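Local coordinates for YARHG domain-containing protein (Legionella pneumophila subsp. pneumophila, PDB 4G2A), which is of unknown function but, with a strand-rich DUF4424 region and a YARHG domain, may bind a nutrient, at residues Gln115-Tyr120 against Thr163-Gln168; Ser170-Thr175 against Phe223-Asp228; Asn47-Phe52 against Asn138-Tyr143. All blocks are in the same frame, centred on the assembly; numbering follows the deposited sequence.

Interaction 1. Residues Gln115-Tyr120 against Thr163-Gln168; sequences QNKGLY and TGALWQ. With SO4 (sulfate ion), chain J.
K117 and T163 bring the two loops together, their CA atoms 5.3 Å apart, where the 3-10 turn 115-117 meets a 3-10 segment that begins before T163 and runs to L166. No backbone hydrogen bond joins them; instead the CA-H of T163 lies against the carbonyl oxygen of K117. K117 then lays its long side chain against A165 and L166. CG starts beside the backbone N (chi1 -56°), and a bend at chi2 (-98°) turns CD of K117 to within 3.8 Å of CB of A165. CG of K117 rests on CD2 of L166, 3.9 Å away, the two side chains crossing obliquely. The ammonium NZ donates to A165 O at 3.2 Å, approaching from above the carbonyl plane. Lysine suits this place because its methylenes pack on apolar groups while its tip meets a backbone carbonyl, and alanine's small methyl lets the chain pass close by. On the buried side, CG2 of T163 touches C of G118 at 3.6 Å and CB of L119, whose side chain also packs on I14 and P67. A sulfate, probably from the crystallisation liquor, accepts from N116 ND2 at O1 (3.0 Å) and touches K117 through CE. The backbone N of G118 returns to Q115 O, and G118 carries a positive phi of 86°, a conformation that favours glycine. G118 and L119 together face D114, which makes this turn a G1 beta bulge, here in the connection between strands 102-110 and 123-131.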
loop_
_atom_site.group_PDB
_atom_site.type_symbol
_atom_site.label_atom_id
_atom_site.label_comp_id
_atom_site.label_asym_id
_atom_site.label_seq_id
_atom_site.Cartn_x
_atom_site.Cartn_y
_atom_site.Cartn_z
ATOM N N GLN A 115 -22.095 -0.106 -5.286
ATOM C CA GLN A 115 -21.523 0.868 -4.353
ATOM C C GLN A 115 -22.022 0.690 -2.945
ATOM O O GLN A 115 -21.257 0.933 -2.002
ATOM C CB GLN A 115 -21.774 2.287 -4.835
ATOM C CG GLN A 115 -21.021 2.573 -6.129
ATOM C CD GLN A 115 -21.901 2.568 -7.343
ATOM O OE1 GLN A 115 -22.815 1.755 -7.484
ATOM N NE2 GLN A 115 -21.611 3.464 -8.273
ATOM N N ASN A 116 -23.274 0.211 -2.802
ATOM C CA ASN A 116 -23.922 -0.104 -1.523
ATOM C C ASN A 116 -23.159 -1.209 -0.789
ATOM O O ASN A 116 -23.132 -1.197 0.438
ATOM C CB ASN A 116 -25.389 -0.538 -1.738
ATOM C CG ASN A 116 -26.368 0.536 -2.202
ATOM O OD1 ASN A 116 -26.148 1.755 -2.070
ATOM N ND2 ASN A 116 -27.525 0.095 -2.700
ATOM N N LYS A 117 -22.506 -2.132 -1.541
ATOM C CA LYS A 117 -21.723 -3.244 -0.987
ATOM C C LYS A 117 -20.211 -2.991 -1.137
ATOM O O LYS A 117 -19.400 -3.881 -0.870
ATOM C CB LYS A 117 -22.117 -4.589 -1.646
ATOM C CG LYS A 117 -23.602 -4.945 -1.564
ATOM C CD LYS A 117 -23.880 -5.894 -0.436
ATOM C CE LYS A 117 -25.344 -6.233 -0.351
ATOM N NZ LYS A 117 -25.548 -7.599 0.210
ATOM N N GLY A 118 -19.848 -1.774 -1.530
ATOM C CA GLY A 118 -18.458 -1.359 -1.649
ATOM C C GLY A 118 -17.783 -1.687 -2.958
ATOM O O GLY A 118 -16.562 -1.536 -3.064
ATOM N N LEU A 119 -18.553 -2.124 -3.971
ATOM C CA LEU A 119 -17.976 -2.399 -5.286
ATOM C C LEU A 119 -18.079 -1.135 -6.146
ATOM O O LEU A 119 -19.189 -0.701 -6.464
ATOM C CB LEU A 119 -18.658 -3.613 -5.955
ATOM C CG LEU A 119 -18.200 -3.954 -7.371
ATOM C CD1 LEU A 119 -16.733 -4.327 -7.398
ATOM C CD2 LEU A 119 -19.044 -5.044 -7.971
ATOM N N TYR A 120 -16.922 -0.525 -6.488
ATOM C CA TYR A 120 -16.859 0.705 -7.281
ATOM C C TYR A 120 -16.264 0.506 -8.681
ATOM O O TYR A 120 -16.178 1.468 -9.446
ATOM C CB TYR A 120 -16.038 1.765 -6.529
ATOM C CG TYR A 120 -16.772 2.328 -5.336
ATOM C CD1 TYR A 120 -17.668 3.382 -5.476
ATOM C CD2 TYR A 120 -16.594 1.788 -4.068
ATOM C CE1 TYR A 120 -18.383 3.873 -4.384
ATOM C CE2 TYR A 120 -17.284 2.286 -2.968
ATOM C CZ TYR A 120 -18.173 3.332 -3.130
ATOM O OH TYR A 120 -18.841 3.818 -2.044
ATOM N N THR A 163 -17.009 -5.861 0.077
ATOM C CA THR A 163 -17.670 -6.632 -0.967
ATOM C C THR A 163 -17.910 -8.055 -0.506
ATOM O O THR A 163 -18.750 -8.739 -1.084
ATOM C CB THR A 163 -16.862 -6.579 -2.261
ATOM O OG1 THR A 163 -15.499 -6.931 -1.988
ATOM C CG2 THR A 163 -16.938 -5.216 -2.939
ATOM N N GLY A 164 -17.242 -8.463 0.576
ATOM C CA GLY A 164 -17.458 -9.761 1.205
ATOM C C GLY A 164 -18.909 -10.001 1.597
ATOM O O GLY A 164 -19.332 -11.151 1.736
ATOM N N ALA A 165 -19.695 -8.897 1.716
ATOM C CA ALA A 165 -21.137 -8.845 1.989
ATOM C C ALA A 165 -21.962 -9.433 0.824
ATOM O O ALA A 165 -23.157 -9.648 0.985
ATOM C CB ALA A 165 -21.563 -7.402 2.237
ATOM N N LEU A 166 -21.338 -9.654 -0.355
ATOM C CA LEU A 166 -22.020 -10.258 -1.496
ATOM C C LEU A 166 -22.129 -11.800 -1.323
ATOM O O LEU A 166 -22.952 -12.443 -1.978
ATOM C CB LEU A 166 -21.316 -9.910 -2.812
ATOM C CG LEU A 166 -21.403 -8.453 -3.259
ATOM C CD1 LEU A 166 -20.346 -8.144 -4.270
ATOM C CD2 LEU A 166 -22.801 -8.074 -3.754
ATOM N N TRP A 167 -21.285 -12.380 -0.451
ATOM C CA TRP A 167 -21.297 -13.806 -0.164
ATOM C C TRP A 167 -22.296 -14.089 0.957
ATOM O O TRP A 167 -22.638 -13.183 1.729
ATOM C CB TRP A 167 -19.886 -14.296 0.188
ATOM C CG TRP A 167 -18.930 -14.164 -0.955
ATOM C CD1 TRP A 167 -17.969 -13.216 -1.104
ATOM C CD2 TRP A 167 -18.882 -14.975 -2.140
ATOM N NE1 TRP A 167 -17.294 -13.404 -2.292
ATOM C CE2 TRP A 167 -17.828 -14.481 -2.944
ATOM C CE3 TRP A 167 -19.603 -16.101 -2.588
ATOM C CZ2 TRP A 167 -17.499 -15.048 -4.185
ATOM C CZ3 TRP A 167 -19.283 -16.654 -3.822
ATOM C CH2 TRP A 167 -18.251 -16.123 -4.612
ATOM N N GLN A 168 -22.779 -15.346 1.023
ATOM C CA GLN A 168 -23.771 -15.822 1.984
ATOM C C GLN A 168 -23.308 -15.636 3.411
ATOM O O GLN A 168 -22.148 -15.900 3.725
ATOM C CB GLN A 168 -24.120 -17.285 1.730
ATOM C CG GLN A 168 -25.399 -17.710 2.432
ATOM C CD GLN A 168 -25.710 -19.152 2.202
ATOM O OE1 GLN A 168 -24.820 -19.986 2.023
ATOM N NE2 GLN A 168 -26.994 -19.472 2.194
HETATM S S SO4 J . -27.843 -3.660 -2.721
HETATM O O1 SO4 J . -27.358 -2.723 -3.726
HETATM O O2 SO4 J . -27.417 -3.229 -1.387
HETATM O O3 SO4 J . -29.305 -3.695 -2.765
HETATM O O4 SO4 J . -27.297 -4.989 -3.005
#

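Interaction 2. Residues Ser170-Thr175 against Phe223-Asp228; sequences SSIGHT and FQPQAD
F223 meets I172 and G173 through both of its backbone polar atoms, although the two loops form no regular strand pair here; the closest CA atoms, of S171 and Q224, are 4.2 Å apart. F223 O accepts from I172 N at 2.8 Å, with an N-H...O angle of 164°, and F223 N donates to G173 O at 3.1 Å. The CA-H of S171 also leans on the F223 carbonyl. With its CG anti to the backbone N (chi1 -175°), the F223 side chain lies beside that of I172, both pointing the same way. CD1 of I172 reaches the edge of the ring at CD2, 3.8 Å away, and CG2 of the same isoleucine rests on CG of P225 at 3.9 Å. A beta-branched side chain is apt here, since one branch serves the ring and the other the proline. T175 comes up to F223 with OG1 3.3 Å from CB of F223; this hydroxyl is hydrogen-bonded to E26 of strand 21-33. P225 in turn lays its CA over one face of the aromatic ring, offset toward the rim. Nearer the surface, S170 CB lies 3.5 Å from OE1 of the extended Q224 side chain, a van der Waals contact at a polar margin. G173 takes a positive phi (64°), which glycine accommodates easily, and its N donates to S171 OG. That last bond defines an ST turn, which leads the chain into strand 174-180 while the loop before strand 229-235 is pinned alongside.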
loop_
_atom_site.group_PDB
_atom_site.type_symbol
_atom_site.label_atom_id
_atom_site.label_comp_id
_atom_site.label_asym_id
_atom_site.label_seq_id
_atom_site.Cartn_x
_atom_site.Cartn_y
_atom_site.Cartn_z
ATOM N N SER A 170 -23.292 -13.017 7.091
ATOM C CA SER A 170 -22.696 -11.719 7.413
ATOM C C SER A 170 -21.159 -11.748 7.316
ATOM O O SER A 170 -20.557 -10.949 6.568
ATOM C CB SER A 170 -23.131 -11.262 8.810
ATOM O OG SER A 170 -23.149 -12.317 9.763
ATOM N N SER A 171 -20.545 -12.705 8.029
ATOM C CA SER A 171 -19.102 -12.836 8.137
ATOM C C SER A 171 -18.429 -13.491 6.910
ATOM O O SER A 171 -19.049 -14.278 6.180
ATOM C CB SER A 171 -18.728 -13.580 9.423
ATOM O OG SER A 171 -18.581 -14.987 9.307
ATOM N N ILE A 172 -17.146 -13.122 6.698
ATOM C CA ILE A 172 -16.256 -13.707 5.696
ATOM C C ILE A 172 -15.298 -14.661 6.468
ATOM O O ILE A 172 -14.209 -14.965 5.998
ATOM C CB ILE A 172 -15.522 -12.672 4.763
ATOM C CG1 ILE A 172 -14.636 -11.671 5.528
ATOM C CG2 ILE A 172 -16.503 -11.963 3.833
ATOM C CD1 ILE A 172 -13.768 -10.715 4.643
ATOM N N GLY A 173 -15.731 -15.113 7.651
ATOM C CA GLY A 173 -15.000 -16.035 8.512
ATOM C C GLY A 173 -13.684 -15.531 9.063
ATOM O O GLY A 173 -13.589 -14.377 9.497
ATOM N N HIS A 174 -12.674 -16.428 9.090
ATOM C CA HIS A 174 -11.328 -16.191 9.596
ATOM C C HIS A 174 -10.492 -15.402 8.594
ATOM O O HIS A 174 -9.973 -15.967 7.643
ATOM C CB HIS A 174 -10.625 -17.512 9.959
ATOM C CG HIS A 174 -9.467 -17.333 10.896
ATOM N ND1 HIS A 174 -8.724 -18.408 11.329
ATOM C CD2 HIS A 174 -8.973 -16.206 11.472
ATOM C CE1 HIS A 174 -7.806 -17.907 12.141
ATOM N NE2 HIS A 174 -7.917 -16.585 12.250
ATOM N N THR A 175 -10.342 -14.096 8.838
ATOM C CA THR A 175 -9.636 -13.155 7.984
ATOM C C THR A 175 -8.227 -12.897 8.494
ATOM O O THR A 175 -8.039 -12.318 9.569
ATOM C CB THR A 175 -10.473 -11.851 7.885
ATOM O OG1 THR A 175 -11.833 -12.218 7.612
ATOM C CG2 THR A 175 -9.967 -10.897 6.811
ATOM N N PHE A 223 -15.341 -12.380 11.029
ATOM C CA PHE A 223 -15.215 -11.019 10.544
ATOM C C PHE A 223 -16.373 -10.576 9.661
ATOM O O PHE A 223 -16.558 -11.105 8.570
ATOM C CB PHE A 223 -13.880 -10.827 9.803
ATOM C CG PHE A 223 -13.568 -9.414 9.339
ATOM C CD1 PHE A 223 -13.652 -8.339 10.215
ATOM C CD2 PHE A 223 -13.114 -9.173 8.048
ATOM C CE1 PHE A 223 -13.326 -7.048 9.797
ATOM C CE2 PHE A 223 -12.785 -7.886 7.633
ATOM C CZ PHE A 223 -12.894 -6.831 8.511
ATOM N N GLN A 224 -17.149 -9.600 10.162
ATOM C CA GLN A 224 -18.220 -8.914 9.450
ATOM C C GLN A 224 -17.521 -7.762 8.729
ATOM O O GLN A 224 -17.094 -6.820 9.398
ATOM C CB GLN A 224 -19.330 -8.435 10.412
ATOM C CG GLN A 224 -20.283 -9.542 10.873
ATOM C CD GLN A 224 -21.364 -9.061 11.824
ATOM O OE1 GLN A 224 -22.564 -9.287 11.613
ATOM N NE2 GLN A 224 -20.967 -8.427 12.919
ATOM N N PRO A 225 -17.249 -7.855 7.405
ATOM C CA PRO A 225 -16.466 -6.788 6.756
ATOM C C PRO A 225 -17.262 -5.489 6.585
ATOM O O PRO A 225 -18.052 -5.332 5.640
ATOM C CB PRO A 225 -16.056 -7.421 5.432
ATOM C CG PRO A 225 -17.160 -8.390 5.129
ATOM C CD PRO A 225 -17.640 -8.908 6.440
ATOM N N GLN A 226 -17.058 -4.572 7.550
ATOM C CA GLN A 226 -17.674 -3.251 7.634
ATOM C C GLN A 226 -16.713 -2.172 7.121
ATOM O O GLN A 226 -17.139 -1.045 6.854
ATOM C CB GLN A 226 -18.094 -2.952 9.088
ATOM C CG GLN A 226 -19.292 -1.995 9.226
ATOM C CD GLN A 226 -20.585 -2.591 8.711
ATOM O OE1 GLN A 226 -21.236 -3.402 9.379
ATOM N NE2 GLN A 226 -20.977 -2.210 7.501
ATOM N N ALA A 227 -15.415 -2.518 6.975
ATOM C CA ALA A 227 -14.384 -1.604 6.462
ATOM C C ALA A 227 -13.370 -2.333 5.591
ATOM O O ALA A 227 -13.128 -3.526 5.767
ATOM C CB ALA A 227 -13.667 -0.904 7.607
ATOM N N ASP A 228 -12.780 -1.612 4.659
ATOM C CA ASP A 228 -11.740 -2.158 3.792
ATOM C C ASP A 228 -10.383 -2.107 4.479
ATOM O O ASP A 228 -10.223 -1.507 5.561
ATOM C CB ASP A 228 -11.676 -1.353 2.487
ATOM C CG ASP A 228 -12.887 -1.500 1.584
ATOM O OD1 ASP A 228 -13.444 -2.625 1.501
ATOM O OD2 ASP A 228 -13.244 -0.512 0.915
#

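Interaction 3. Residues Asn47-Phe52 against Asn138-Tyr143; sequences NCNFTF and NIHHDY
F50 packs on I139 and H141 of the neighbouring strand, and its side chain can be followed outward from the backbone. CB stands 3.8 Å from I139 O, the carbonyl that accepts the hydrogen bond from F50 N. CG is placed beside the backbone N (chi1 -43°) and stays near that oxygen. CD2 comes closer to it and also meets the I139 methyl CG2 at 3.8 Å. Farther out, CE2 sits over one face of the H141 imidazole, 3.5 Å from ND1, and CZ follows just beyond. The rings form a T-shaped (edge-to-face) pair, F50 giving its edge and H141 its face, with planes at 68°. A flat aromatic side chain suits this place because its length covers two residues of the partner strand at once. I139 also takes the F52 ring, CE2 on CG1 at 3.5 Å, while the sulfur of C48 lies obliquely to the Y143 ring. The backbones beneath are antiparallel: F50 with I139 and C48 with H141 are hydrogen-bonded pairs, each joined by two N-H...O bonds. On the other face, N49 and N138 exchange two amide hydrogen bonds, ND2 of N49 to OD1 of N138 at 2.8 Å and ND2 of N138 to OD1 of N49 at 3.0 Å. Each amide thus uses both its donor and its acceptor, which fixes its rotation; asparagine is one of the few residues able to do this. Strand 43-54 is flanked by strand 21-33 as well as by 136-150, and the face carrying F50 and H141 is covered by L12 and P13 of strand 10-15 and by Y159 of strand 155-160, with F66 and W127 also meeting the imidazole.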
loop_
_atom_site.group_PDB
_atom_site.type_symbol
_atom_site.label_atom_id
_atom_site.label_comp_id
_atom_site.label_asym_id
_atom_site.label_seq_id
_atom_site.Cartn_x
_atom_site.Cartn_y
_atom_site.Cartn_z
ATOM N N ASN A 47 -0.468 -12.219 -2.417
ATOM C CA ASN A 47 -0.690 -13.664 -2.449
ATOM C C ASN A 47 -1.915 -13.884 -1.575
ATOM O O ASN A 47 -1.862 -13.653 -0.363
ATOM C CB ASN A 47 0.517 -14.456 -1.998
ATOM C CG ASN A 47 1.690 -14.371 -2.925
ATOM O OD1 ASN A 47 2.592 -13.553 -2.739
ATOM N ND2 ASN A 47 1.776 -15.303 -3.859
ATOM N N CYS A 48 -3.051 -14.193 -2.199
ATOM C CA CYS A 48 -4.309 -14.307 -1.472
ATOM C C CYS A 48 -4.899 -15.683 -1.592
ATOM O O CYS A 48 -5.086 -16.172 -2.690
ATOM C CB CYS A 48 -5.310 -13.257 -1.948
ATOM S SG CYS A 48 -4.627 -11.593 -2.145
ATOM N N ASN A 49 -5.277 -16.264 -0.463
ATOM C CA ASN A 49 -5.951 -17.534 -0.435
ATOM C C ASN A 49 -7.324 -17.309 0.143
ATOM O O ASN A 49 -7.490 -16.433 0.986
ATOM C CB ASN A 49 -5.160 -18.618 0.328
ATOM C CG ASN A 49 -5.580 -19.992 -0.143
ATOM O OD1 ASN A 49 -5.101 -20.486 -1.164
ATOM N ND2 ASN A 49 -6.551 -20.603 0.532
ATOM N N PHE A 50 -8.317 -18.057 -0.357
ATOM C CA PHE A 50 -9.715 -17.954 0.048
ATOM C C PHE A 50 -10.313 -19.329 0.124
ATOM O O PHE A 50 -10.046 -20.178 -0.735
ATOM C CB PHE A 50 -10.543 -17.097 -0.938
ATOM C CG PHE A 50 -9.891 -15.832 -1.426
ATOM C CD1 PHE A 50 -9.995 -14.650 -0.698
ATOM C CD2 PHE A 50 -9.148 -15.822 -2.601
ATOM C CE1 PHE A 50 -9.339 -13.480 -1.125
ATOM C CE2 PHE A 50 -8.500 -14.659 -3.026
ATOM C CZ PHE A 50 -8.611 -13.491 -2.288
ATOM N N THR A 51 -11.145 -19.545 1.131
ATOM C CA THR A 51 -11.826 -20.818 1.325
ATOM C C THR A 51 -13.305 -20.510 1.233
ATOM O O THR A 51 -13.792 -19.629 1.938
ATOM C CB THR A 51 -11.393 -21.466 2.662
ATOM O OG1 THR A 51 -9.970 -21.486 2.760
ATOM C CG2 THR A 51 -11.909 -22.851 2.834
ATOM N N PHE A 52 -13.995 -21.183 0.333
ATOM C CA PHE A 52 -15.432 -21.016 0.106
ATOM C C PHE A 52 -16.148 -22.296 0.404
ATOM O O PHE A 52 -15.622 -23.360 0.075
ATOM C CB PHE A 52 -15.716 -20.616 -1.350
ATOM C CG PHE A 52 -15.210 -19.253 -1.748
ATOM C CD1 PHE A 52 -15.989 -18.122 -1.550
ATOM C CD2 PHE A 52 -13.973 -19.106 -2.359
ATOM C CE1 PHE A 52 -15.527 -16.867 -1.932
ATOM C CE2 PHE A 52 -13.512 -17.854 -2.745
ATOM C CZ PHE A 52 -14.295 -16.740 -2.545
ATOM N N ASN A 138 -11.061 -24.108 -2.885
ATOM C CA ASN A 138 -9.932 -23.229 -2.607
ATOM C C ASN A 138 -9.702 -22.287 -3.798
ATOM O O ASN A 138 -9.638 -22.746 -4.946
ATOM C CB ASN A 138 -8.676 -24.039 -2.326
ATOM C CG ASN A 138 -7.627 -23.209 -1.632
ATOM O OD1 ASN A 138 -7.694 -22.992 -0.427
ATOM N ND2 ASN A 138 -6.670 -22.681 -2.380
ATOM N N ILE A 139 -9.626 -20.972 -3.523
ATOM C CA ILE A 139 -9.344 -19.953 -4.530
ATOM C C ILE A 139 -8.049 -19.289 -4.125
ATOM O O ILE A 139 -7.883 -18.941 -2.965
ATOM C CB ILE A 139 -10.515 -18.920 -4.775
ATOM C CG1 ILE A 139 -11.845 -19.614 -5.253
ATOM C CG2 ILE A 139 -10.094 -17.785 -5.752
ATOM C CD1 ILE A 139 -11.797 -20.428 -6.584
ATOM N N HIS A 140 -7.116 -19.158 -5.073
ATOM C CA HIS A 140 -5.838 -18.483 -4.862
ATOM C C HIS A 140 -5.599 -17.430 -5.943
ATOM O O HIS A 140 -5.815 -17.689 -7.123
ATOM C CB HIS A 140 -4.654 -19.462 -4.796
ATOM C CG HIS A 140 -3.365 -18.786 -4.428
ATOM N ND1 HIS A 140 -2.459 -18.396 -5.389
ATOM C CD2 HIS A 140 -2.911 -18.399 -3.218
ATOM C CE1 HIS A 140 -1.468 -17.814 -4.733
ATOM N NE2 HIS A 140 -1.699 -17.784 -3.427
ATOM N N HIS A 141 -5.167 -16.243 -5.508
ATOM C CA HIS A 141 -4.813 -15.090 -6.316
ATOM C C HIS A 141 -3.338 -14.769 -6.147
ATOM O O HIS A 141 -2.776 -14.898 -5.054
ATOM C CB HIS A 141 -5.638 -13.860 -5.919
ATOM C CG HIS A 141 -7.064 -13.884 -6.350
ATOM N ND1 HIS A 141 -7.949 -12.894 -5.953
ATOM C CD2 HIS A 141 -7.731 -14.783 -7.110
ATOM C CE1 HIS A 141 -9.113 -13.213 -6.491
ATOM N NE2 HIS A 141 -9.029 -14.344 -7.195
ATOM N N ASP A 142 -2.717 -14.351 -7.240
ATOM C CA ASP A 142 -1.323 -13.924 -7.290
ATOM C C ASP A 142 -1.280 -12.836 -8.345
ATOM O O ASP A 142 -1.695 -13.068 -9.478
ATOM C CB ASP A 142 -0.366 -15.105 -7.588
ATOM C CG ASP A 142 1.110 -14.778 -7.759
ATOM O OD1 ASP A 142 1.481 -13.593 -7.627
ATOM O OD2 ASP A 142 1.891 -15.705 -8.070
ATOM N N TYR A 143 -0.888 -11.630 -7.940
ATOM C CA TYR A 143 -0.800 -10.468 -8.813
ATOM C C TYR A 143 0.026 -9.378 -8.122
ATOM O O TYR A 143 0.365 -9.501 -6.944
ATOM C CB TYR A 143 -2.205 -9.947 -9.210
ATOM C CG TYR A 143 -3.091 -9.605 -8.031
ATOM C CD1 TYR A 143 -3.859 -10.584 -7.402
ATOM C CD2 TYR A 143 -3.217 -8.295 -7.586
ATOM C CE1 TYR A 143 -4.684 -10.272 -6.325
ATOM C CE2 TYR A 143 -4.055 -7.969 -6.528
ATOM C CZ TYR A 143 -4.775 -8.963 -5.890
ATOM O OH TYR A 143 -5.596 -8.646 -4.846
#

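Along the chain, interactions 1 and 3 interlock: 47-52 comes first, then 115-120, 138-143 and 163-168, with both segments of interaction 2 following. Interactions 1 and 2 lie closest, their centres about 11 Å apart, and touch where CA of G164 meets CG2 of I172. Interactions 1 and 3 are about 18 Å apart between centres, yet the W167 indole reaches the F52 ring. Interactions 2 and 3 do not touch, but strand 21-33 pairs with both 43-54 and 174-180 and so connects them. Loops and paired strands are thereby tied into the strand-rich part of the protein, away from the C-terminal helices of the YARHG domain.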